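Long-range contact in N-acetyl-L-2,4-diaminobutyric acid deacetylase (Ruegeria pomeroyi, PDB 6TWL), which probably removes the acetyl group from N-acetyl-L-2,4-diaminobutyric acid during ectoine degradation, as a zinc-dependent hydrolase of the succinylglutamate desuccinylase/aspartoacylase family: residues N249-P253 with V324-T328. Residue numbers count along the deposited sequence, not the author numbering.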
ATOM      1  N   ASN A 249       8.002   9.026  14.109  1.00 82.15           N
ATOM      2  CA  ASN A 249       6.590   8.712  14.271  1.00 84.44           C
ATOM      3  C   ASN A 249       5.745   9.950  14.003  1.00 89.28           C
ATOM      4  O   ASN A 249       5.990  11.017  14.575  1.00 91.26           O
ATOM      5  CB  ASN A 249       6.323   8.160  15.670  1.00 86.46           C
ATOM      6  CG  ASN A 249       6.700   6.695  15.793  1.00 91.87           C
ATOM      7  OD1 ASN A 249       5.896   5.809  15.497  1.00 96.74           O
ATOM      8  ND2 ASN A 249       7.931   6.433  16.213  1.00 98.15           N
ATOM      9  N   LEU A 250       4.752   9.798  13.131  1.00 87.96           N
ATOM     10  CA  LEU A 250       3.958  10.912  12.639  1.00 84.38           C
ATOM     11  C   LEU A 250       2.476  10.582  12.726  1.00 80.41           C
ATOM     12  O   LEU A 250       2.075   9.416  12.675  1.00 83.41           O
ATOM     13  CB  LEU A 250       4.313  11.255  11.189  1.00 82.72           C
ATOM     14  CG  LEU A 250       5.793  11.497  10.896  1.00 84.00           C
ATOM     15  CD1 LEU A 250       6.067  11.297   9.420  1.00 85.12           C
ATOM     16  CD2 LEU A 250       6.201  12.893  11.339  1.00 85.62           C
ATOM     17  N   THR A 251       1.670  11.631  12.864  1.00 75.68           N
ATOM     18  CA  THR A 251       0.221  11.533  12.833  1.00 78.27           C
ATOM     19  C   THR A 251      -0.325  12.610  11.908  1.00 76.56           C
ATOM     20  O   THR A 251       0.282  13.671  11.738  1.00 78.24           O
ATOM     21  CB  THR A 251      -0.402  11.697  14.233  1.00 84.57           C
ATOM     22  OG1 THR A 251      -0.259  13.055  14.665  1.00 92.46           O
ATOM     23  CG2 THR A 251       0.268  10.774  15.244  1.00 83.32           C
ATOM     24  N   MET A 252      -1.478  12.322  11.301  1.00 81.97           N
ATOM     25  CA  MET A 252      -2.227  13.285  10.497  1.00 86.98           C
ATOM     26  C   MET A 252      -3.578  13.470  11.176  1.00 86.81           C
ATOM     27  O   MET A 252      -4.583  12.872  10.761  1.00 86.13           O
ATOM     28  CB  MET A 252      -2.384  12.817   9.053  1.00 85.96           C
ATOM     29  CG  MET A 252      -1.123  12.920   8.210  1.00 92.18           C
ATOM     30  SD  MET A 252      -1.129  11.682   6.904  1.00 90.90           S
ATOM     31  CE  MET A 252      -2.845  11.750   6.407  1.00 97.51           C
ATOM     32  N   PRO A 253      -3.643  14.297  12.223  1.00 89.88           N
ATOM     33  CA  PRO A 253      -4.837  14.349  13.071  1.00 88.99           C
ATOM     34  C   PRO A 253      -5.943  15.274  12.593  1.00 89.52           C
ATOM     35  O   PRO A 253      -7.034  15.253  13.181  1.00 87.83           O
ATOM     36  CB  PRO A 253      -4.266  14.858  14.401  1.00 90.98           C
ATOM     37  CG  PRO A 253      -3.149  15.766  13.983  1.00 88.72           C
ATOM     38  CD  PRO A 253      -2.575  15.184  12.712  1.00 88.84           C
ATOM     39  N   VAL A 324       1.339  17.561   2.131  1.00 62.82           N
ATOM     40  CA  VAL A 324       0.795  17.045   3.383  1.00 61.50           C
ATOM     41  C   VAL A 324       1.863  17.173   4.460  1.00 64.96           C
ATOM     42  O   VAL A 324       3.047  16.921   4.208  1.00 63.76           O
ATOM     43  CB  VAL A 324       0.323  15.581   3.257  1.00 62.43           C
ATOM     44  CG1 VAL A 324      -0.270  15.097   4.571  1.00 65.40           C
ATOM     45  CG2 VAL A 324      -0.694  15.441   2.140  1.00 60.48           C
ATOM     46  N   VAL A 325       1.441  17.564   5.660  1.00 73.72           N
ATOM     47  CA  VAL A 325       2.327  17.760   6.802  1.00 76.66           C
ATOM     48  C   VAL A 325       1.962  16.756   7.888  1.00 80.71           C
ATOM     49  O   VAL A 325       0.795  16.664   8.285  1.00 73.51           O
ATOM     50  CB  VAL A 325       2.238  19.198   7.343  1.00 80.07           C
ATOM     51  CG1 VAL A 325       3.425  19.495   8.235  1.00 80.41           C
ATOM     52  CG2 VAL A 325       2.151  20.201   6.199  1.00 81.17           C
ATOM     53  N   GLY A 326       2.956  16.015   8.370  1.00 77.34           N
ATOM     54  CA  GLY A 326       2.778  15.091   9.485  1.00 75.75           C
ATOM     55  C   GLY A 326       3.264  15.706  10.782  1.00 78.26           C
ATOM     56  O   GLY A 326       4.285  16.397  10.809  1.00 74.27           O
ATOM     57  N   VAL A 327       2.532  15.436  11.881  1.00 85.00           N
ATOM     58  CA  VAL A 327       2.702  16.174  13.130  1.00 85.44           C
ATOM     59  C   VAL A 327       3.681  15.456  14.056  1.00 88.54           C
ATOM     60  O   VAL A 327       3.822  14.229  14.033  1.00 81.51           O
ATOM     61  CB  VAL A 327       1.333  16.413  13.802  1.00 90.20           C
ATOM     62  CG1 VAL A 327       1.467  17.331  15.008  1.00 97.45           C
ATOM     63  CG2 VAL A 327       0.381  17.038  12.805  1.00 87.53           C
ATOM     64  N   THR A 328       4.359  16.254  14.885  1.00 99.28           N
ATOM     65  CA  THR A 328       5.459  15.842  15.764  1.00104.34           C
ATOM     66  C   THR A 328       6.552  15.092  15.006  1.00110.24           C
ATOM     67  O   THR A 328       7.499  15.715  14.529  1.00112.09           O
ATOM     68  CB  THR A 328       4.983  14.965  16.939  1.00107.64           C
ATOM     69  OG1 THR A 328       3.895  15.608  17.612  1.00112.16           O
ATOM     70  CG2 THR A 328       6.123  14.778  17.932  1.00113.74           C
TER
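The end-to-end directions of the two segments are 116° apart. The nearest CA atoms are those of Leu250 and Gly326, 5.4 Å apart, and of Thr251 and Val327, 5.3 Å apart. One hydrogen bond joins them: Val327 N donates to Thr251 O at 2.9 Å, with a nearly straight N-H...O angle of 167°. Beside it, Leu250 CA makes a CA-H...O contact with Val327 O at 3.6 Å. Gly326 CA lies 3.6 Å from Thr251 O. Its missing side chain matters, because a CB here would point at the 249-253 segment and lie only 3.3 Å from Leu250 CB.

Two side-chain pairs are apolar. The ring of Pro253 packs on Val327, with Pro253 CD 3.5 Å from Val327 CG2. Met252 SD meets Val324 CG1 at 4.2 Å. Two further approaches are plain van der Waals proximity: Thr251 OG1 lies 3.8 Å from Val327 CB, and Leu250 CD2 sits 4.0 Å from Gly326 O. The Met252 side chain is about 8 Å from that of Glu209, which binds zinc in another structure of this protein; no metal is modelled here.

The contact joins the catalytic sheet to the C-terminal beta region. Strand 248-251 is an outermost strand of the mixed sheet and pairs with strand 181-184 through Leu250. Strand 321-326 pairs with strands 258-260 and 305-311. Ile308 of strand 305-311 touches Leu250, Met252 and Val324.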